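Long-range contact in ApaG protein (PDB 3NRF), which is of unknown function but adopts an all-beta fold, belongs to the DUF4354 family and probably works outside the cytoplasm: residues Val36-Glu42 with Thr73-Ser79. Coordinates in Å, arbitrary orientation, origin at the centre of the assembly. Numbering follows the deposited sequence.
Sequences VNAAKSE and TLKPGAS
At one end of an antiparallel beta-sheet, strand 24-37 runs out into a loop, 38-42, that wraps round the type II turn Lys75-Ala78 connecting the short strand 73-74 to strand 79-88. Val36 and Ser79 form an antiparallel non-hydrogen-bonded pair, CA to CA 4.4 Å. Beyond it Asn37 N donates to Ala78 O (2.9 Å) and Gly77 N to Asn37 O (2.9 Å); Gly77 takes the turn's positive phi (77°), and Ala78 N closes onto Lys75 O (3.0 Å). The CA-to-CB bond of buried Asn37 (chi1 t) points toward 73-79; ND2 donates to Leu74 O (2.8 Å) and, back within 36-42, to Ser41 O (3.0 Å). Pro76 packs against the loop, CB 3.4 Å from Ala39 O. Strand 43-44 pairs with 73-74, so the contact joins the six-stranded sheet's end to this small two-stranded sheet. Extended (chi1 t, chi2 t), exposed Glu42 brings its carboxylate to 73-79: OE1 makes a salt bridge to Lys75 NZ (2.8 Å), and OE2 accepts from Thr73 OG1 at 2.6 Å.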
loop_
_atom_site.group_PDB
_atom_site.type_symbol
_atom_site.label_atom_id
_atom_site.label_comp_id
_atom_site.label_asym_id
_atom_site.label_seq_id
_atom_site.Cartn_x
_atom_site.Cartn_y
_atom_site.Cartn_z
ATOM N N VAL B 36 18.598 17.810 -7.259
ATOM C CA VAL B 36 20.021 17.707 -7.552
ATOM C C VAL B 36 20.397 18.635 -8.713
ATOM O O VAL B 36 19.913 18.454 -9.832
ATOM C CB VAL B 36 20.440 16.248 -7.938
ATOM C CG1 VAL B 36 21.958 16.169 -8.226
ATOM C CG2 VAL B 36 20.046 15.253 -6.837
ATOM N N ASN B 37 21.257 19.632 -8.453
ATOM C CA ASN B 37 21.706 20.554 -9.504
ATOM C C ASN B 37 22.841 19.900 -10.237
ATOM O O ASN B 37 23.981 19.903 -9.753
ATOM C CB ASN B 37 22.112 21.945 -8.959
ATOM C CG ASN B 37 22.625 22.914 -10.060
ATOM O OD1 ASN B 37 22.736 22.554 -11.223
ATOM N ND2 ASN B 37 22.946 24.142 -9.670
ATOM N N ALA B 38 22.532 19.334 -11.408
ATOM C CA ALA B 38 23.524 18.636 -12.236
ATOM C C ALA B 38 24.440 19.577 -13.029
ATOM O O ALA B 38 25.521 19.176 -13.465
ATOM C CB ALA B 38 22.805 17.680 -13.196
ATOM N N ALA B 39 23.998 20.820 -13.219
ATOM C CA ALA B 39 24.752 21.823 -13.986
ATOM C C ALA B 39 26.024 22.315 -13.308
ATOM O O ALA B 39 26.259 22.066 -12.117
ATOM C CB ALA B 39 23.842 23.023 -14.311
ATOM N N LYS B 40 26.842 23.019 -14.086
ATOM C CA LYS B 40 28.088 23.589 -13.593
ATOM C C LYS B 40 27.911 25.010 -13.059
ATOM O O LYS B 40 28.883 25.631 -12.633
ATOM C CB LYS B 40 29.182 23.554 -14.676
ATOM C CG LYS B 40 29.810 22.176 -14.932
ATOM C CD LYS B 40 30.446 21.598 -13.655
ATOM C CE LYS B 40 31.386 20.410 -13.930
ATOM N NZ LYS B 40 32.632 20.797 -14.673
ATOM N N SER B 41 26.686 25.524 -13.081
ATOM C CA SER B 41 26.408 26.850 -12.522
ATOM C C SER B 41 25.257 26.821 -11.517
ATOM O O SER B 41 24.456 25.902 -11.500
ATOM C CB SER B 41 26.076 27.839 -13.631
ATOM O OG SER B 41 24.933 27.421 -14.329
ATOM N N GLU B 42 25.187 27.857 -10.690
ATOM C CA GLU B 42 24.119 27.997 -9.702
ATOM C C GLU B 42 22.807 28.293 -10.437
ATOM O O GLU B 42 22.804 29.012 -11.436
ATOM C CB GLU B 42 24.486 29.111 -8.732
ATOM C CG GLU B 42 23.548 29.298 -7.600
ATOM C CD GLU B 42 24.084 30.257 -6.565
ATOM O OE1 GLU B 42 25.172 30.881 -6.770
ATOM O OE2 GLU B 42 23.436 30.377 -5.511
ATOM N N THR B 73 18.118 29.078 -4.300
ATOM C CA THR B 73 18.995 28.623 -5.371
ATOM C C THR B 73 19.643 27.282 -5.006
ATOM O O THR B 73 19.638 26.889 -3.838
ATOM C CB THR B 73 20.134 29.617 -5.668
ATOM O OG1 THR B 73 21.139 29.529 -4.640
ATOM C CG2 THR B 73 19.591 31.077 -5.760
ATOM N N LEU B 74 20.199 26.607 -6.003
ATOM C CA LEU B 74 20.925 25.349 -5.804
ATOM C C LEU B 74 22.330 25.561 -6.392
ATOM O O LEU B 74 22.456 25.928 -7.561
ATOM C CB LEU B 74 20.175 24.184 -6.466
ATOM C CG LEU B 74 20.060 22.897 -5.634
ATOM C CD1 LEU B 74 19.327 23.178 -4.304
ATOM C CD2 LEU B 74 19.307 21.799 -6.391
ATOM N N LYS B 75 23.378 25.389 -5.584
ATOM C CA LYS B 75 24.749 25.521 -6.080
ATOM C C LYS B 75 25.053 24.353 -7.020
ATOM O O LYS B 75 24.431 23.302 -6.913
ATOM C CB LYS B 75 25.775 25.571 -4.926
ATOM C CG LYS B 75 25.701 26.823 -4.081
ATOM C CD LYS B 75 26.249 28.031 -4.800
ATOM C CE LYS B 75 26.229 29.259 -3.897
ATOM N NZ LYS B 75 26.885 30.408 -4.567
ATOM N N PRO B 76 25.996 24.550 -7.959
ATOM C CA PRO B 76 26.361 23.501 -8.906
ATOM C C PRO B 76 26.802 22.248 -8.164
ATOM O O PRO B 76 27.541 22.354 -7.212
ATOM C CB PRO B 76 27.519 24.119 -9.699
ATOM C CG PRO B 76 27.995 25.274 -8.915
ATOM C CD PRO B 76 26.870 25.737 -8.070
ATOM N N GLY B 77 26.299 21.085 -8.575
ATOM C CA GLY B 77 26.644 19.806 -7.920
ATOM C C GLY B 77 25.948 19.527 -6.581
ATOM O O GLY B 77 26.083 18.439 -6.013
ATOM N N ALA B 78 25.187 20.479 -6.071
ATOM C CA ALA B 78 24.563 20.310 -4.770
ATOM C C ALA B 78 23.173 19.721 -4.820
ATOM O O ALA B 78 22.433 19.854 -5.833
ATOM C CB ALA B 78 24.511 21.651 -4.012
ATOM N N SER B 79 22.783 19.127 -3.683
ATOM C CA SER B 79 21.489 18.478 -3.492
ATOM C C SER B 79 20.824 18.928 -2.194
ATOM O O SER B 79 21.535 19.224 -1.209
ATOM C CB SER B 79 21.691 16.957 -3.381
ATOM O OG SER B 79 22.431 16.427 -4.472
#